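Matching sites in enoyl-CoA hydratase/carnithine racemase from Thermus thermophilus, a protein that probably catalyses an isomerisation that leads to oxepin-CoA in bacterial phenylacetic acid catabolism, as a member of the crotonase family (PDB 6SL9 (chain A, 1.27 Å), residues 17-22 and 52-57), and in its relative enoyl-CoA hydratase subunit II from Geobacillus kaustophilus (PDB 2EJ5 (chain B, 2.00 Å), residues 16-21 and 51-56). One frame, after least-squares fit of the local backbone (RMSD 0.28 Å); residues are numbered along the deposited sequences.

Structure 1 (6SL9); sequences LTLNRP and LLLTGA.
The carboxamide of Asn20 turns its OD1 to the methyl of Ala57 (OD1 to CB 3.7 Å), while its ND2 is hydrogen-bonded to OD1 of Asn2. The ring of Pro22 meets Ala57 through CB, 3.8 Å from Ala57 O, and a water donates to that same oxygen. These residues follow directly on the ends of two adjacent parallel strands, 14-19 and 51-56, which helix 30-45 joins into a beta-alpha-beta unit of the crotonase fold. Backbone hydrogen bonds alternate between the strands, Leu17 N giving to Leu53 O at 2.7 Å. On one face Thr18 and Thr55 lie side by side, OG1 of Thr18 being 3.7 Å from CG2 of Thr55, whose hydroxyl is hydrogen-bonded to Ala101 O. Leucines fill the other face. With CG beside its backbone N (chi1 -58°), Leu17 brings CD1 to 4.2 Å from Leu52 CD2. Leu54 CD1 touches Leu17 CB at 3.9 Å and Leu19 CD2 at 4.0 Å. Leu52 and Leu54 also pack on Leu98 of the next strand, continuing this apolar layer across the sheet.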
loop_
_atom_site.group_PDB
_atom_site.type_symbol
_atom_site.label_atom_id
_atom_site.label_comp_id
_atom_site.label_asym_id
_atom_site.label_seq_id
_atom_site.Cartn_x
_atom_site.Cartn_y
_atom_site.Cartn_z
ATOM N N LEU A 17 19.747 22.439 -2.866
ATOM C CA LEU A 17 20.315 22.170 -1.526
ATOM C C LEU A 17 21.256 20.980 -1.601
ATOM O O LEU A 17 20.854 19.937 -2.099
ATOM C CB LEU A 17 19.201 21.891 -0.521
ATOM C CG LEU A 17 18.172 23.017 -0.369
ATOM C CD1 LEU A 17 17.125 22.675 0.678
ATOM C CD2 LEU A 17 18.831 24.377 -0.065
ATOM N N THR A 18 22.457 21.129 -1.073
ATOM C CA THR A 18 23.462 20.072 -1.121
ATOM C C THR A 18 23.946 19.794 0.287
ATOM O O THR A 18 24.535 20.686 0.927
ATOM C CB THR A 18 24.596 20.417 -2.084
ATOM O OG1 THR A 18 24.090 20.800 -3.351
ATOM C CG2 THR A 18 25.559 19.254 -2.217
ATOM N N LEU A 19 23.723 18.563 0.732
ATOM C CA LEU A 19 24.321 18.091 1.996
ATOM C C LEU A 19 25.848 18.145 1.845
ATOM O O LEU A 19 26.406 17.555 0.880
ATOM C CB LEU A 19 23.874 16.659 2.347
ATOM C CG LEU A 19 22.364 16.425 2.329
ATOM C CD1 LEU A 19 22.103 14.979 2.593
ATOM C CD2 LEU A 19 21.631 17.310 3.287
ATOM N N ASN A 20 26.536 18.794 2.792
ATOM C CA ASN A 20 27.958 19.137 2.545
ATOM C C ASN A 20 28.806 18.833 3.779
ATOM O O ASN A 20 29.400 19.733 4.384
ATOM C CB ASN A 20 28.073 20.598 2.141
ATOM C CG ASN A 20 29.478 20.933 1.718
ATOM O OD1 ASN A 20 30.128 20.089 1.095
ATOM N ND2 ASN A 20 29.918 22.162 1.994
ATOM N N ARG A 21 28.933 17.549 4.076
ATOM C CA ARG A 21 29.955 17.027 4.992
ATOM C C ARG A 21 30.607 15.829 4.337
ATOM O O ARG A 21 30.552 14.693 4.846
ATOM C CB ARG A 21 29.342 16.569 6.292
ATOM C CG ARG A 21 28.766 17.529 7.298
ATOM C CD ARG A 21 28.599 16.628 8.549
ATOM N NE ARG A 21 29.820 16.297 9.302
ATOM C CZ ARG A 21 29.877 15.519 10.381
ATOM N NH1 ARG A 21 28.808 14.912 10.843
ATOM N NH2 ARG A 21 31.000 15.308 11.011
ATOM N N PRO A 22 31.229 16.029 3.164
ATOM C CA PRO A 22 31.590 14.858 2.364
ATOM C C PRO A 22 32.630 13.933 2.990
ATOM O O PRO A 22 32.608 12.722 2.731
ATOM C CB PRO A 22 32.069 15.469 1.043
ATOM C CG PRO A 22 32.476 16.896 1.422
ATOM C CD PRO A 22 31.418 17.286 2.452
ATOM N N LEU A 52 12.333 22.714 -5.252
ATOM C CA LEU A 52 13.597 22.456 -4.550
ATOM C C LEU A 52 14.206 21.165 -5.088
ATOM O O LEU A 52 13.479 20.268 -5.542
ATOM C CB LEU A 52 13.335 22.361 -3.055
ATOM C CG LEU A 52 13.063 23.674 -2.314
ATOM C CD1 LEU A 52 11.635 24.132 -2.539
ATOM C CD2 LEU A 52 13.307 23.531 -0.841
ATOM N N LEU A 53 15.537 21.124 -5.018
ATOM C CA LEU A 53 16.311 19.940 -5.428
ATOM C C LEU A 53 17.289 19.653 -4.279
ATOM O O LEU A 53 18.049 20.560 -3.914
ATOM C CB LEU A 53 17.075 20.208 -6.716
ATOM C CG LEU A 53 18.037 19.131 -7.229
ATOM C CD1 LEU A 53 17.397 17.787 -7.389
ATOM C CD2 LEU A 53 18.640 19.619 -8.548
ATOM N N LEU A 54 17.330 18.424 -3.768
ATOM C CA LEU A 54 18.215 18.020 -2.668
ATOM C C LEU A 54 19.141 16.930 -3.176
ATOM O O LEU A 54 18.670 15.933 -3.747
ATOM C CB LEU A 54 17.335 17.523 -1.501
ATOM C CG LEU A 54 18.123 16.992 -0.288
ATOM C CD1 LEU A 54 18.958 18.089 0.371
ATOM C CD2 LEU A 54 17.126 16.414 0.708
ATOM N N THR A 55 20.420 17.099 -2.895
ATOM C CA THR A 55 21.454 16.118 -3.259
ATOM C C THR A 55 22.566 16.138 -2.212
ATOM O O THR A 55 22.513 16.936 -1.283
ATOM C CB THR A 55 21.936 16.393 -4.681
ATOM O OG1 THR A 55 22.584 15.208 -5.167
ATOM C CG2 THR A 55 22.859 17.585 -4.797
ATOM N N GLY A 56 23.561 15.275 -2.393
ATOM C CA GLY A 56 24.723 15.225 -1.501
ATOM C C GLY A 56 26.003 15.583 -2.230
ATOM O O GLY A 56 26.163 15.340 -3.426
ATOM N N ALA A 57 26.957 16.078 -1.470
ATOM C CA ALA A 57 28.325 16.309 -1.957
ATOM C C ALA A 57 29.162 15.052 -1.815
ATOM O O ALA A 57 29.003 14.337 -0.870
ATOM C CB ALA A 57 28.983 17.418 -1.182
HETATM O O HOH W 1 29.985 12.158 0.618
#

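Structure 2 (2EJ5); sequences LTLNRP and VVITGA.
Asn19 sets its carboxamide against Ala56, with OD1 3.4 Å from the methyl CB. Pro21 leans on the same alanine by its ring CB, 3.9 Å from Ala56 O, the oxygen to which a water also donates. The two parallel strands are joined by alternating backbone hydrogen bonds, among them Leu16 N to Val52 O at 2.6 Å. Thr17 and Thr54 stand side by side on one face: OG1 of Thr17 is 3.6 Å from CG2 of Thr54, and the Thr54 hydroxyl is hydrogen-bonded to Ala100 O. The opposite face is aliphatic. CG of Leu16 lies anti to its backbone N (chi1 -161°), which carries CD2 along its own strand to Leu18 CD2, 3.9 Å away, and it is CB that faces Val51 CG1, at 4.5 Å. Ile53 presents CG1 to Leu16 CB, and its CG2 approaches Leu18 CG at 4.2 Å. Val51 and Ile53 also pack on Val97 of the next strand, continuing the apolar layer across the sheet.

What differs
Near the start of the strand that holds the second segment Leu52(A) is exchanged for Val51(B). CG of Leu52(A) and CG2 of Val51(B) fall 0.5 Å apart, but CD2 of the leucine and CG1 of the valine each lack a counterpart. Both side chains still touch Leu17(A) or Leu16(B) of the neighbouring strand. Leu53(A) against Val52(B) is a further buried exchange, in which neither side chain reaches across to the other segment. Leu54(A) is replaced by Ile53(B), moving the branch point to CB: CG of Leu54(A) and CG2 of Ile53(B) are 0.4 Å apart, whereas CD2 of Leu54(A) is without a match and CG1 and CD1 of Ile53(B) have no counterpart in Leu54(A). The touch on Leu19(A) or Leu18(B) is kept. The backbone hydrogen bonds Leu17(A) N to Leu53(A) O and Leu16(B) N to Val52(B) O persist, as does Ala57(A) N to Leu19(A) O with its equivalent. Thr18(A), Thr55(A) and their counterparts keep their places, and the waters coincide. The models also differ at a leucine present in both: chi1 is -58° in Leu17(A) and -161° in Leu16(B), with the CG atoms 1.7 Å apart after superposition. The place of Leu17(A) CD2 is left, and Leu16(B) CD2 packs along its own strand on Leu18(B) CD2 at 3.9 Å, where Leu17(A) CB comes no closer than 5.8 Å to Leu19(A) N.

Structure 2 (2EJ5)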
loop_
_atom_site.group_PDB
_atom_site.type_symbol
_atom_site.label_atom_id
_atom_site.label_comp_id
_atom_site.label_asym_id
_atom_site.label_seq_id
_atom_site.Cartn_x
_atom_site.Cartn_y
_atom_site.Cartn_z
ATOM N N LEU B 16 19.759 22.446 -2.794
ATOM C CA LEU B 16 20.120 22.243 -1.392
ATOM C C LEU B 16 21.078 21.068 -1.358
ATOM O O LEU B 16 20.710 19.889 -1.535
ATOM C CB LEU B 16 18.837 22.070 -0.534
ATOM C CG LEU B 16 18.952 22.284 0.993
ATOM C CD1 LEU B 16 17.595 22.308 1.696
ATOM C CD2 LEU B 16 19.912 21.290 1.651
ATOM N N THR B 17 22.369 21.369 -1.215
ATOM C CA THR B 17 23.352 20.313 -1.251
ATOM C C THR B 17 23.824 20.017 0.185
ATOM O O THR B 17 24.341 20.906 0.884
ATOM C CB THR B 17 24.521 20.691 -2.170
ATOM O OG1 THR B 17 24.035 20.847 -3.513
ATOM C CG2 THR B 17 25.589 19.660 -2.148
ATOM N N LEU B 18 23.628 18.774 0.622
ATOM C CA LEU B 18 24.144 18.317 1.911
ATOM C C LEU B 18 25.662 18.213 1.817
ATOM O O LEU B 18 26.172 17.557 0.912
ATOM C CB LEU B 18 23.578 16.938 2.255
ATOM C CG LEU B 18 22.049 16.783 2.144
ATOM C CD1 LEU B 18 21.643 15.370 2.595
ATOM C CD2 LEU B 18 21.299 17.879 2.943
ATOM N N ASN B 19 26.383 18.817 2.767
ATOM C CA ASN B 19 27.803 19.142 2.531
ATOM C C ASN B 19 28.778 18.793 3.688
ATOM O O ASN B 19 29.415 19.666 4.263
ATOM C CB ASN B 19 27.890 20.620 2.125
ATOM C CG ASN B 19 29.146 20.964 1.333
ATOM O OD1 ASN B 19 29.832 20.087 0.822
ATOM N ND2 ASN B 19 29.425 22.270 1.204
ATOM N N ARG B 20 28.871 17.503 4.022
ATOM C CA ARG B 20 29.886 16.973 4.934
ATOM C C ARG B 20 30.437 15.765 4.216
ATOM O O ARG B 20 30.334 14.643 4.692
ATOM C CB ARG B 20 29.302 16.616 6.315
ATOM C CG ARG B 20 28.854 17.855 7.111
ATOM C CD ARG B 20 28.323 17.529 8.511
ATOM N NE ARG B 20 29.361 17.090 9.451
ATOM C CZ ARG B 20 29.462 15.860 9.942
ATOM N NH1 ARG B 20 28.579 14.927 9.590
ATOM N NH2 ARG B 20 30.455 15.544 10.785
ATOM N N PRO B 21 31.025 15.995 3.039
ATOM C CA PRO B 21 31.431 14.881 2.200
ATOM C C PRO B 21 32.371 13.895 2.890
ATOM O O PRO B 21 32.280 12.707 2.624
ATOM C CB PRO B 21 32.076 15.562 0.966
ATOM C CG PRO B 21 32.424 16.937 1.421
ATOM C CD PRO B 21 31.354 17.295 2.427
ATOM N N VAL B 51 12.748 22.519 -5.577
ATOM C CA VAL B 51 13.889 22.317 -4.697
ATOM C C VAL B 51 14.569 21.033 -5.050
ATOM O O VAL B 51 13.913 20.021 -5.298
ATOM C CB VAL B 51 13.493 22.301 -3.170
ATOM C CG1 VAL B 51 14.724 22.040 -2.290
ATOM C CG2 VAL B 51 12.863 23.625 -2.781
ATOM N N VAL B 52 15.895 21.051 -5.073
ATOM C CA VAL B 52 16.638 19.818 -5.253
ATOM C C VAL B 52 17.494 19.582 -4.032
ATOM O O VAL B 52 18.271 20.440 -3.645
ATOM C CB VAL B 52 17.538 19.839 -6.537
ATOM C CG1 VAL B 52 18.360 18.511 -6.686
ATOM C CG2 VAL B 52 16.694 20.083 -7.767
ATOM N N ILE B 53 17.386 18.401 -3.448
ATOM C CA ILE B 53 18.316 17.984 -2.376
ATOM C C ILE B 53 19.231 16.895 -2.930
ATOM O O ILE B 53 18.770 15.897 -3.501
ATOM C CB ILE B 53 17.518 17.438 -1.154
ATOM C CG1 ILE B 53 16.502 18.492 -0.706
ATOM C CG2 ILE B 53 18.472 16.894 -0.072
ATOM C CD1 ILE B 53 15.642 18.154 0.553
ATOM N N THR B 54 20.544 17.093 -2.779
ATOM C CA THR B 54 21.531 16.146 -3.257
ATOM C C THR B 54 22.715 16.165 -2.299
ATOM O O THR B 54 22.802 17.052 -1.453
ATOM C CB THR B 54 21.977 16.489 -4.704
ATOM O OG1 THR B 54 22.661 15.375 -5.258
ATOM C CG2 THR B 54 22.880 17.697 -4.749
ATOM N N GLY B 55 23.573 15.161 -2.386
ATOM C CA GLY B 55 24.757 15.061 -1.534
ATOM C C GLY B 55 26.046 15.480 -2.257
ATOM O O GLY B 55 26.231 15.163 -3.416
ATOM N N ALA B 56 26.932 16.196 -1.567
ATOM C CA ALA B 56 28.262 16.451 -2.114
ATOM C C ALA B 56 29.076 15.164 -2.009
ATOM O O ALA B 56 28.919 14.386 -1.061
ATOM C CB ALA B 56 28.950 17.575 -1.360
HETATM O O HOH W 2 29.891 12.110 0.397
#